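Local structure of transcription regulator (Lactobacillus plantarum WCFS1, 3CLK) at residues Gln115-Asn118 against Leu119-Glu123; Tyr147-Ala150 against Leu151-Asn155. The protein probably regulates transcription as a dimeric LacI-type regulator, its periplasmic-binding-protein-like part likely sensing a small effector molecule. All coordinates share one frame; numbering follows the deposited sequence.

Contact 1 (Gln115-Asn118 against Leu119-Glu123); sequences QATN and LLINE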
loop_
_atom_site.group_PDB
_atom_site.type_symbol
_atom_site.label_atom_id
_atom_site.label_comp_id
_atom_site.label_asym_id
_atom_site.label_seq_id
_atom_site.Cartn_x
_atom_site.Cartn_y
_atom_site.Cartn_z
ATOM N N GLN B 115 -4.130 21.022 -13.439
ATOM C CA GLN B 115 -2.723 20.785 -13.760
ATOM C C GLN B 115 -2.482 19.494 -14.547
ATOM O O GLN B 115 -1.680 19.466 -15.481
ATOM C CB GLN B 115 -1.886 20.772 -12.482
ATOM C CG GLN B 115 -1.621 22.169 -11.931
ATOM C CD GLN B 115 -0.613 22.167 -10.801
ATOM O OE1 GLN B 115 0.467 21.590 -10.916
ATOM N NE2 GLN B 115 -0.956 22.827 -9.706
ATOM N N ALA B 116 -3.181 18.431 -14.173
ATOM C CA ALA B 116 -3.038 17.148 -14.859
ATOM C C ALA B 116 -3.388 17.289 -16.338
ATOM O O ALA B 116 -2.674 16.799 -17.221
ATOM C CB ALA B 116 -3.955 16.100 -14.201
ATOM N N THR B 117 -4.498 17.969 -16.593
ATOM C CA THR B 117 -4.979 18.170 -17.947
ATOM C C THR B 117 -4.086 19.104 -18.760
ATOM O O THR B 117 -3.776 18.816 -19.918
ATOM C CB THR B 117 -6.421 18.706 -17.925
ATOM O OG1 THR B 117 -7.226 17.853 -17.099
ATOM C CG2 THR B 117 -6.999 18.731 -19.329
ATOM N N ASN B 118 -3.670 20.216 -18.163
ATOM C CA ASN B 118 -2.802 21.153 -18.872
ATOM C C ASN B 118 -1.459 20.520 -19.203
ATOM O O ASN B 118 -0.836 20.868 -20.207
ATOM C CB ASN B 118 -2.592 22.428 -18.048
ATOM C CG ASN B 118 -3.719 23.425 -18.234
ATOM O OD1 ASN B 118 -3.890 24.350 -17.435
ATOM N ND2 ASN B 118 -4.489 23.249 -19.303
ATOM N N LEU B 119 -1.009 19.594 -18.361
ATOM C CA LEU B 119 0.262 18.921 -18.603
ATOM C C LEU B 119 0.209 18.247 -19.980
ATOM O O LEU B 119 1.178 18.304 -20.748
ATOM C CB LEU B 119 0.534 17.888 -17.500
ATOM C CG LEU B 119 1.941 17.273 -17.420
ATOM C CD1 LEU B 119 2.143 16.613 -16.062
ATOM C CD2 LEU B 119 2.136 16.266 -18.554
ATOM N N LEU B 120 -0.920 17.615 -20.295
ATOM C CA LEU B 120 -1.081 16.954 -21.590
ATOM C C LEU B 120 -1.313 17.996 -22.690
ATOM O O LEU B 120 -0.754 17.890 -23.783
ATOM C CB LEU B 120 -2.255 15.960 -21.550
ATOM C CG LEU B 120 -2.075 14.733 -20.641
ATOM C CD1 LEU B 120 -3.379 13.940 -20.543
ATOM C CD2 LEU B 120 -0.972 13.856 -21.197
ATOM N N ILE B 121 -2.131 19.006 -22.399
ATOM C CA ILE B 121 -2.407 20.052 -23.376
ATOM C C ILE B 121 -1.108 20.731 -23.804
ATOM O O ILE B 121 -0.898 20.994 -24.989
ATOM C CB ILE B 121 -3.372 21.122 -22.811
ATOM C CG1 ILE B 121 -4.777 20.530 -22.649
ATOM C CG2 ILE B 121 -3.422 22.322 -23.752
ATOM C CD1 ILE B 121 -5.732 21.414 -21.837
ATOM N N ASN B 122 -0.237 21.020 -22.841
ATOM C CA ASN B 122 1.033 21.665 -23.161
ATOM C C ASN B 122 1.978 20.743 -23.935
ATOM O O ASN B 122 2.962 21.202 -24.534
ATOM C CB ASN B 122 1.696 22.175 -21.882
ATOM C CG ASN B 122 0.915 23.318 -21.250
ATOM O OD1 ASN B 122 0.193 24.038 -21.939
ATOM N ND2 ASN B 122 1.070 23.501 -19.947
ATOM N N GLU B 123 1.681 19.445 -23.920
ATOM C CA GLU B 123 2.483 18.473 -24.659
ATOM C C GLU B 123 1.858 18.255 -26.037
ATOM O O GLU B 123 2.277 17.378 -26.788
ATOM C CB GLU B 123 2.570 17.142 -23.901
ATOM C CG GLU B 123 3.414 17.218 -22.627
ATOM C CD GLU B 123 4.793 16.604 -22.785
ATOM O OE1 GLU B 123 4.901 15.357 -22.755
ATOM O OE2 GLU B 123 5.771 17.368 -22.942
#
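Ile121 holds CG1 beside its own backbone N (chi1 -70°) and then runs on extended, which carries CD1 back along the helix between Thr117 and Asn118. There CD1 lies 3.4 Å from ND2 of Asn118 and 3.9 Å from CG2 of Thr117, crossing both side chains at a slant. In Thr117, chi1 of -52° puts OG1 beside the backbone N, where it bonds to Gly113 O, and leaves CG2 anti to that N, toward Ile121. Backbone bonds set the spacing. Ile121 N reaches Thr117 O at 3.0 Å, a nearly straight bond lying in the carbonyl plane, and that oxygen also takes a weak second bond from Leu120 N. One residue on, Asn122 N meets Asn118 O at 2.7 Å. The CG of Asn122 comes within 3.2 Å of this same Asn118 O, so its amide packs against the carbonyl without bonding to it. This is i to i+4 packing near the C-terminal end of helix 109-121, in the alpha/beta periplasmic-binding-protein-like domain. Ala116, Leu119 and Leu120 face strand 216-219; Ala116, Thr117 and Leu120 also touch Ile190 of strand 188-191; Thr117 and Asn118 pack on helix 138-153.

Contact 2 (Tyr147-Ala150 against Leu151-Asn155); sequences YKKA and LKEAN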
loop_
_atom_site.group_PDB
_atom_site.type_symbol
_atom_site.label_atom_id
_atom_site.label_comp_id
_atom_site.label_asym_id
_atom_site.label_seq_id
_atom_site.Cartn_x
_atom_site.Cartn_y
_atom_site.Cartn_z
ATOM N N TYR B 147 -10.600 19.666 -14.737
ATOM C CA TYR B 147 -10.371 19.042 -16.041
ATOM C C TYR B 147 -11.151 19.788 -17.119
ATOM O O TYR B 147 -10.611 20.097 -18.189
ATOM C CB TYR B 147 -10.816 17.573 -15.992
ATOM C CG TYR B 147 -11.117 16.912 -17.327
ATOM C CD1 TYR B 147 -10.097 16.421 -18.146
ATOM C CD2 TYR B 147 -12.438 16.731 -17.745
ATOM C CE1 TYR B 147 -10.395 15.753 -19.353
ATOM C CE2 TYR B 147 -12.742 16.081 -18.928
ATOM C CZ TYR B 147 -11.724 15.588 -19.729
ATOM O OH TYR B 147 -12.063 14.920 -20.885
ATOM N N LYS B 148 -12.423 20.074 -16.834
ATOM C CA LYS B 148 -13.287 20.776 -17.788
ATOM C C LYS B 148 -12.857 22.225 -18.003
ATOM O O LYS B 148 -13.059 22.780 -19.077
ATOM C CB LYS B 148 -14.750 20.733 -17.329
ATOM C CG LYS B 148 -15.393 19.360 -17.444
ATOM C CD LYS B 148 -16.861 19.379 -17.028
ATOM C CE LYS B 148 -17.433 17.971 -17.063
ATOM N NZ LYS B 148 -18.882 17.921 -16.711
ATOM N N LYS B 149 -12.280 22.833 -16.975
ATOM C CA LYS B 149 -11.804 24.205 -17.076
ATOM C C LYS B 149 -10.593 24.231 -18.012
ATOM O O LYS B 149 -10.510 25.070 -18.909
ATOM C CB LYS B 149 -11.404 24.737 -15.697
ATOM C CG LYS B 149 -10.844 26.162 -15.725
ATOM C CD LYS B 149 -10.728 26.768 -14.333
ATOM C CE LYS B 149 -9.727 26.030 -13.449
ATOM N NZ LYS B 149 -9.578 26.681 -12.107
ATOM N N ALA B 150 -9.664 23.302 -17.800
ATOM C CA ALA B 150 -8.463 23.211 -18.625
ATOM C C ALA B 150 -8.850 23.051 -20.083
ATOM O O ALA B 150 -8.262 23.685 -20.963
ATOM C CB ALA B 150 -7.600 22.034 -18.178
ATOM N N LEU B 151 -9.852 22.218 -20.337
ATOM C CA LEU B 151 -10.320 21.984 -21.697
ATOM C C LEU B 151 -10.931 23.243 -22.305
ATOM O O LEU B 151 -10.661 23.583 -23.461
ATOM C CB LEU B 151 -11.355 20.853 -21.721
ATOM C CG LEU B 151 -10.848 19.451 -21.363
ATOM C CD1 LEU B 151 -11.914 18.422 -21.725
ATOM C CD2 LEU B 151 -9.560 19.153 -22.117
ATOM N N LYS B 152 -11.758 23.934 -21.525
ATOM C CA LYS B 152 -12.395 25.150 -22.005
ATOM C C LYS B 152 -11.385 26.251 -22.303
ATOM O O LYS B 152 -11.513 26.960 -23.297
ATOM C CB LYS B 152 -13.426 25.643 -20.988
ATOM C CG LYS B 152 -14.694 24.803 -20.967
ATOM C CD LYS B 152 -15.456 24.923 -22.285
ATOM C CE LYS B 152 -16.654 23.974 -22.342
ATOM N NZ LYS B 152 -17.574 24.146 -21.185
ATOM N N GLU B 153 -10.383 26.398 -21.442
ATOM C CA GLU B 153 -9.362 27.415 -21.646
ATOM C C GLU B 153 -8.508 27.093 -22.876
ATOM O O GLU B 153 -7.850 27.973 -23.442
ATOM C CB GLU B 153 -8.492 27.542 -20.398
ATOM C CG GLU B 153 -9.215 28.193 -19.215
ATOM C CD GLU B 153 -8.308 28.409 -18.023
ATOM O OE1 GLU B 153 -7.076 28.414 -18.206
ATOM O OE2 GLU B 153 -8.821 28.595 -16.901
ATOM N N ALA B 154 -8.534 25.831 -23.295
ATOM C CA ALA B 154 -7.787 25.389 -24.467
ATOM C C ALA B 154 -8.760 25.304 -25.637
ATOM O O ALA B 154 -8.400 24.867 -26.731
ATOM C CB ALA B 154 -7.157 24.019 -24.211
ATOM N N ASN B 155 -10.000 25.715 -25.385
ATOM C CA ASN B 155 -11.046 25.693 -26.398
ATOM C C ASN B 155 -11.330 24.282 -26.911
ATOM O O ASN B 155 -11.590 24.068 -28.095
ATOM C CB ASN B 155 -10.675 26.638 -27.550
ATOM C CG ASN B 155 -10.859 28.098 -27.175
ATOM O OD1 ASN B 155 -11.984 28.555 -26.987
ATOM N ND2 ASN B 155 -9.758 28.829 -27.040
#
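Tyr147 and Leu151, one helical turn apart, make the tightly packed side of this contact. Leu151 sends CD1 over one face of the phenol ring, 3.9 Å from the ring centroid of Tyr147 and 28° off the ring normal, a CH-pi contact displaced toward the hydroxyl end. The closest ring atom is Tyr147 CZ, at 3.5 Å from Leu151 CD1. Tyr147 has CG anti to its backbone N (chi1 159°), which swings the ring forward along the helix to meet the leucine. The ring is further anchored by its OH, bonded to the carbonyl of Ile128, so the polar end of a buried side chain is satisfied. Leu151 CG also sits only 3.2 Å from Tyr147 O, the carbonyl that receives the leucine's own N-H.

A looser flank faces helix 109-121. Lys149 and Glu153 run side by side in the same direction, and the carboxylate oxygen OE2 of Glu153 touches the lysine stem, 3.4 Å from Lys149 CG. The charged ends do not meet: Lys149 NZ is 5.2 Å from Glu153 OE2. Each looks to the other helix instead, Lys149 to Glu110 in a salt bridge and to the ring of Tyr114 in a cation-pi contact, Glu153 to the Tyr114 hydroxyl. The solvent side belongs to exposed Lys152, whose CG lies 3.2 Å from Lys148 O before the twice-bent chain leads away from 147-150.

Asn155, with positive phi, closes the helix in a Schellman motif, and Arg126 bonds the carbonyl of Ala154 just beyond the last turn. Helix 138-153 is the crossover of a beta-alpha-beta unit between strands 128-131 and 163-164. Tyr147 and Lys148 touch strand 163-164, while Ala150 and Leu151 pack on Thr117 of helix 109-121.

How the contacts relate
Going from the N terminus, the chain reaches contact 1 first, at the end of helix 109-121, then passes through strand 128-131 before contact 2 ends helix 138-153. Each is local to its helix and spans no loop; they follow in series, neither nesting nor crossing. Their centres are about 10 Å apart, and the two helices touch: Thr117 CB meets Ala150 CB at 3.5 Å. Thr117 OG1 also packs on Tyr147 CD1, and Ile121 CD1 on Ala150 O. Helix 109-121 thus rests on the inner strands of the mixed sheet with helix 138-153 against it, and the latter itself reaches the outermost strand 163-164.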